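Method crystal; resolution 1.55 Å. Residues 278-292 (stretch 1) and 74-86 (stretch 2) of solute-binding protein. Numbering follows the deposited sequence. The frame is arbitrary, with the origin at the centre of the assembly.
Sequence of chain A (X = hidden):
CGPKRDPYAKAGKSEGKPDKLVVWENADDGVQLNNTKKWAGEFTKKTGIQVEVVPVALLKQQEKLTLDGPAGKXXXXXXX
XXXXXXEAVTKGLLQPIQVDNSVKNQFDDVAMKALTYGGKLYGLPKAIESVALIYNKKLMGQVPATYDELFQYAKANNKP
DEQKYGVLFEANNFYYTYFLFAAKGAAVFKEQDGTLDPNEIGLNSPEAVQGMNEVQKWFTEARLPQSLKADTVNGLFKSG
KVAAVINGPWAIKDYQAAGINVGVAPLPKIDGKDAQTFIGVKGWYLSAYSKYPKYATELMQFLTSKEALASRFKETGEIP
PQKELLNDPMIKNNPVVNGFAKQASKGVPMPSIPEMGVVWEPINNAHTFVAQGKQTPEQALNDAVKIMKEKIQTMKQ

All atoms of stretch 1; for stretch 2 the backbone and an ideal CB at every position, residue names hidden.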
# COMPACT_ATOMS: atom_id res chain seq x y z
N PHE A 278 -3.55 -6.34 1.34
CA PHE A 278 -3.04 -5.14 2.00
C PHE A 278 -3.38 -3.93 1.14
O PHE A 278 -3.36 -4.00 -0.09
CB PHE A 278 -1.52 -5.21 2.17
CG PHE A 278 -1.06 -6.04 3.33
CD1 PHE A 278 -1.67 -5.92 4.59
CD2 PHE A 278 0.02 -6.90 3.19
CE1 PHE A 278 -1.22 -6.67 5.67
CE2 PHE A 278 0.48 -7.66 4.27
CZ PHE A 278 -0.14 -7.54 5.51
N ILE A 279 -3.71 -2.82 1.79
CA ILE A 279 -3.75 -1.54 1.10
C ILE A 279 -2.67 -0.61 1.66
O ILE A 279 -2.35 -0.68 2.85
CB ILE A 279 -5.15 -0.87 1.14
CG1 ILE A 279 -5.60 -0.60 2.58
CG2 ILE A 279 -6.18 -1.73 0.40
CD1 ILE A 279 -6.57 0.56 2.72
N GLY A 280 -2.10 0.21 0.79
CA GLY A 280 -1.14 1.23 1.19
C GLY A 280 -1.73 2.59 0.90
O GLY A 280 -2.26 2.82 -0.19
N VAL A 281 -1.66 3.48 1.88
CA VAL A 281 -2.22 4.83 1.74
C VAL A 281 -1.10 5.86 1.85
O VAL A 281 -0.30 5.81 2.79
CB VAL A 281 -3.31 5.11 2.81
CG1 VAL A 281 -3.82 6.55 2.71
CG2 VAL A 281 -4.47 4.13 2.66
N LYS A 282 -1.05 6.77 0.88
CA LYS A 282 -0.15 7.92 0.94
C LYS A 282 -0.97 9.13 1.33
O LYS A 282 -1.90 9.52 0.61
CB LYS A 282 0.54 8.15 -0.41
CG LYS A 282 1.56 7.09 -0.80
CD LYS A 282 2.47 7.54 -1.93
CE LYS A 282 1.72 7.84 -3.22
NZ LYS A 282 2.62 8.30 -4.31
N GLY A 283 -0.65 9.73 2.47
CA GLY A 283 -1.38 10.91 2.93
C GLY A 283 -0.49 12.11 3.19
O GLY A 283 0.74 12.02 3.10
N TRP A 284 -1.13 13.24 3.48
CA TRP A 284 -0.44 14.42 3.99
C TRP A 284 -0.47 14.37 5.50
O TRP A 284 -1.53 14.13 6.10
CB TRP A 284 -1.14 15.70 3.54
CG TRP A 284 -0.97 16.06 2.10
CD1 TRP A 284 -1.95 16.16 1.15
CD2 TRP A 284 0.26 16.39 1.44
NE1 TRP A 284 -1.40 16.52 -0.06
CE2 TRP A 284 -0.05 16.67 0.09
CE3 TRP A 284 1.60 16.47 1.86
CZ2 TRP A 284 0.93 17.03 -0.85
CZ3 TRP A 284 2.57 16.83 0.92
CH2 TRP A 284 2.23 17.10 -0.41
N TYR A 285 0.69 14.61 6.12
CA TYR A 285 0.80 14.64 7.58
C TYR A 285 1.27 16.00 8.05
O TYR A 285 1.83 16.77 7.27
CB TYR A 285 1.74 13.53 8.09
CG TYR A 285 1.53 12.21 7.37
CD1 TYR A 285 0.27 11.61 7.34
CD2 TYR A 285 2.58 11.58 6.72
CE1 TYR A 285 0.06 10.42 6.67
CE2 TYR A 285 2.38 10.37 6.05
CZ TYR A 285 1.12 9.80 6.03
OH TYR A 285 0.91 8.62 5.37
N LEU A 286 1.02 16.30 9.32
CA LEU A 286 1.36 17.60 9.90
C LEU A 286 2.55 17.47 10.84
O LEU A 286 2.48 16.77 11.85
CB LEU A 286 0.14 18.16 10.65
CG LEU A 286 0.25 19.51 11.37
CD1 LEU A 286 0.66 20.63 10.42
CD2 LEU A 286 -1.07 19.84 12.05
N SER A 287 3.64 18.15 10.49
CA SER A 287 4.85 18.13 11.30
C SER A 287 4.57 18.64 12.71
O SER A 287 3.89 19.64 12.89
CB SER A 287 5.94 18.98 10.66
OG SER A 287 7.03 19.17 11.55
N ALA A 288 5.13 17.94 13.69
CA ALA A 288 5.03 18.35 15.10
C ALA A 288 5.74 19.68 15.33
O ALA A 288 5.50 20.35 16.34
CB ALA A 288 5.59 17.27 16.00
N TYR A 289 6.60 20.06 14.39
CA TYR A 289 7.40 21.27 14.49
C TYR A 289 6.77 22.46 13.77
O TYR A 289 7.32 23.57 13.79
CB TYR A 289 8.82 21.02 13.99
CG TYR A 289 9.51 19.91 14.75
CD1 TYR A 289 10.15 20.17 15.95
CD2 TYR A 289 9.49 18.60 14.28
CE1 TYR A 289 10.78 19.16 16.67
CE2 TYR A 289 10.11 17.58 14.98
CZ TYR A 289 10.75 17.86 16.17
OH TYR A 289 11.36 16.85 16.87
N SER A 290 5.61 22.24 13.15
CA SER A 290 4.90 23.33 12.49
C SER A 290 4.40 24.34 13.52
O SER A 290 3.82 23.97 14.54
CB SER A 290 3.71 22.81 11.68
OG SER A 290 3.00 23.89 11.10
N LYS A 291 4.64 25.62 13.23
CA LYS A 291 4.20 26.72 14.08
C LYS A 291 2.78 27.15 13.71
O LYS A 291 2.19 28.00 14.38
CB LYS A 291 5.16 27.91 13.97
CG LYS A 291 6.60 27.60 14.36
CD LYS A 291 6.81 27.66 15.87
CE LYS A 291 8.28 27.44 16.24
NZ LYS A 291 9.21 28.40 15.57
N TYR A 292 2.24 26.55 12.65
CA TYR A 292 0.93 26.92 12.14
C TYR A 292 0.02 25.71 11.89
O TYR A 292 -0.41 25.49 10.76
CB TYR A 292 1.06 27.76 10.86
CG TYR A 292 2.02 28.92 10.98
CD1 TYR A 292 1.62 30.12 11.57
CD2 TYR A 292 3.33 28.81 10.52
CE1 TYR A 292 2.51 31.19 11.69
CE2 TYR A 292 4.22 29.87 10.63
CZ TYR A 292 3.80 31.05 11.22
OH TYR A 292 4.69 32.10 11.33
N UNK A 74 12.01 22.67 8.88
CA UNK A 74 11.16 21.59 8.40
C UNK A 74 9.91 22.07 7.69
O UNK A 74 9.49 23.22 7.85
CB UNK A 74 10.76 20.69 9.57
N UNK A 75 9.31 21.18 6.91
CA UNK A 75 8.04 21.43 6.24
C UNK A 75 6.89 21.45 7.24
O UNK A 75 6.96 20.83 8.30
CB UNK A 75 7.79 20.37 5.17
N UNK A 76 5.82 22.15 6.89
CA UNK A 76 4.59 22.08 7.66
C UNK A 76 3.83 20.81 7.31
O UNK A 76 3.32 20.11 8.20
CB UNK A 76 3.72 23.31 7.41
N UNK A 77 3.76 20.51 6.02
CA UNK A 77 3.12 19.29 5.55
C UNK A 77 4.13 18.36 4.89
O UNK A 77 4.95 18.80 4.08
CB UNK A 77 1.99 19.62 4.57
N UNK A 78 4.07 17.09 5.26
CA UNK A 78 4.95 16.05 4.74
C UNK A 78 4.12 14.87 4.25
O UNK A 78 2.92 14.79 4.52
CB UNK A 78 5.95 15.60 5.81
N UNK A 79 4.76 13.95 3.54
CA UNK A 79 4.05 12.80 2.97
C UNK A 79 4.95 11.57 2.80
O UNK A 79 6.10 11.69 2.40
CB UNK A 79 3.45 13.18 1.62
N UNK A 80 4.39 10.41 3.15
CA UNK A 80 5.03 9.10 2.94
C UNK A 80 3.99 7.99 3.10
O UNK A 80 2.93 8.22 3.67
CB UNK A 80 6.19 8.89 3.92
N UNK A 81 4.29 6.78 2.57
CA UNK A 81 3.40 5.63 2.79
C UNK A 81 3.10 5.40 4.27
O UNK A 81 3.99 5.53 5.12
CB UNK A 81 4.02 4.37 2.19
N UNK A 82 1.84 5.06 4.58
CA UNK A 82 1.33 5.03 5.95
C UNK A 82 1.96 3.96 6.85
O UNK A 82 1.83 4.04 8.07
CB UNK A 82 -0.18 4.81 5.91
N UNK A 83 2.60 2.96 6.26
CA UNK A 83 3.12 1.83 7.04
C UNK A 83 4.22 2.23 8.03
O UNK A 83 4.53 1.48 8.95
CB UNK A 83 3.66 0.76 6.09
N UNK A 84 4.79 3.42 7.84
CA UNK A 84 5.83 3.93 8.73
C UNK A 84 5.31 5.05 9.65
O UNK A 84 6.10 5.77 10.27
CB UNK A 84 7.01 4.44 7.90
N UNK A 85 3.99 5.17 9.74
CA UNK A 85 3.35 6.18 10.58
C UNK A 85 3.67 5.98 12.06
O UNK A 85 3.92 6.96 12.78
CB UNK A 85 1.83 6.15 10.37
N UNK A 86 3.67 4.73 12.51
CA UNK A 86 3.94 4.39 13.91
C UNK A 86 5.28 4.90 14.40
O UNK A 86 5.36 5.49 15.48
CB UNK A 86 3.88 2.87 14.10

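Position 74 points its ideal CB toward stretch 1, 4.5 Å from S287 OG, and its backbone angles are open to any residue. A small polar side chain would suit; the deposited G74 has no side chain to use the site, and its O receives only a weak hydrogen bond from a water that also donates to Y289 O. At 75 the CB points away, so stretch 1 dictates nothing. The residue is A75, whose O and S287 OG are bridged by a water.

Position 76 points sideways, but its ideal CB lies 3.8 Å from S290 OG, with K291 N further along. A hydroxyl and a backbone NH call for a short acceptor: Asp, Asn or Ser. It is D76. S290 OG donates to D76 OD1 at 2.6 Å, and a water links OD1 to K291 N. The backbone adds S287 N to D76 O, 3.0 Å.

From 77 the chain pairs antiparallel with stretch 1. The CB of 77 lies on the face of W284 and L286, 4.2 Å from W284 CE3, where an aliphatic residue fits. L77 places CD2 4.1 Å from L286 CD1.

Position 78 lies on the other face, with Y285; its extended backbone favours a beta-branched or other apolar residue. V78 sets CG2 4.0 Å from Y285 CB, while V78 N to Y285 O (3.0 Å) and Y285 N to V78 O (2.8 Å) close a hydrogen-bonded pair.

At 79 the ideal CB is 3.3 Å from G283 O and 3.8 Å from W284 CE3, an acceptor beside an aromatic ring. Ser or Thr could serve the first, Val the second; T79 serves both. T79 OG1 donates to G283 O at 2.8 Å, and T79 CG2 lies 3.7 Å from W284 CZ3.

Position 80 returns to the Y285 face, its CB 4.6 Å from Y285 CE2. A large apolar or aromatic side chain could pack against the edge of that ring. W80 receives the edge of Y285 on its face, the centroids of the Y285 ring and the five-membered ring of W80 being 4.8 Å apart, while Y285 OH donates to W80 O at 2.7 Å.

At 81, phi of -53° is compatible with proline but also with other residues, and the K282 CG neighbourhood suits a compact apolar side chain. P81 CG rests 4.5 Å from K282 CG.

The CB of 82 points toward stretch 1, 3.3 Å from V281 O, with V281 N available as a donor. A side chain with an acceptor, such as Asn or His, suits. H82 takes V281 N on ND1 at 3.1 Å and returns its own N to V281 O at 2.9 Å.

Positions 83, 84 and 86 meet nothing of stretch 1: D83 and R84 form a salt bridge, and 86 is G86. Position 85 points sideways; a long apolar chain could reach Y285, and L85 does, with CD1 over one ring face, 4.4 Å from CE1 of Y285.

Stretch 2, residues 74-86: GADLVTWPHDRLG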
# COMPACT_ATOMS: atom_id res chain seq x y z
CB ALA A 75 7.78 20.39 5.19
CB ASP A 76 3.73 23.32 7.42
CG ASP A 76 4.41 24.59 7.88
OD1 ASP A 76 4.46 24.83 9.10
OD2 ASP A 76 4.91 25.35 7.02
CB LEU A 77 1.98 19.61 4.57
CG LEU A 77 0.81 20.48 5.04
CD1 LEU A 77 -0.26 20.53 3.97
CD2 LEU A 77 0.22 19.99 6.36
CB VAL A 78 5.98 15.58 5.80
CG1 VAL A 78 6.97 16.70 6.12
CG2 VAL A 78 5.28 15.10 7.07
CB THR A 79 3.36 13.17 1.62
OG1 THR A 79 2.65 12.04 1.11
CG2 THR A 79 4.37 13.66 0.58
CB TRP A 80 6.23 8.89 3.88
CG TRP A 80 5.97 9.10 5.34
CD1 TRP A 80 5.32 8.25 6.19
CD2 TRP A 80 6.41 10.21 6.14
NE1 TRP A 80 5.30 8.78 7.47
CE2 TRP A 80 5.96 9.98 7.46
CE3 TRP A 80 7.11 11.39 5.85
CZ2 TRP A 80 6.21 10.88 8.50
CZ3 TRP A 80 7.36 12.28 6.89
CH2 TRP A 80 6.91 12.02 8.20
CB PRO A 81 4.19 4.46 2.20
CG PRO A 81 5.04 5.09 1.15
CD PRO A 81 5.44 6.42 1.71
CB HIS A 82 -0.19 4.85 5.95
CG HIS A 82 -0.61 3.41 5.90
ND1 HIS A 82 -0.70 2.70 4.72
CD2 HIS A 82 -0.96 2.55 6.88
CE1 HIS A 82 -1.09 1.47 4.98
NE2 HIS A 82 -1.25 1.35 6.28
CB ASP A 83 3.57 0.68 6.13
CG ASP A 83 4.66 1.09 5.16
OD1 ASP A 83 4.37 1.87 4.23
OD2 ASP A 83 5.81 0.61 5.32
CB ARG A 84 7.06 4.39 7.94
CG ARG A 84 7.63 3.35 6.97
CD ARG A 84 8.26 2.16 7.67
NE ARG A 84 8.49 1.05 6.75
CZ ARG A 84 9.15 -0.06 7.06
NH1 ARG A 84 9.66 -0.24 8.27
NH2 ARG A 84 9.30 -1.01 6.14
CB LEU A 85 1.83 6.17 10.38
CG LEU A 85 0.99 7.25 11.06
CD1 LEU A 85 1.34 8.63 10.53
CD2 LEU A 85 -0.49 6.97 10.87
O HOH W 1 8.26 24.14 10.92
O HOH W 2 8.63 21.06 10.49
O HOH W 3 6.05 26.18 10.83
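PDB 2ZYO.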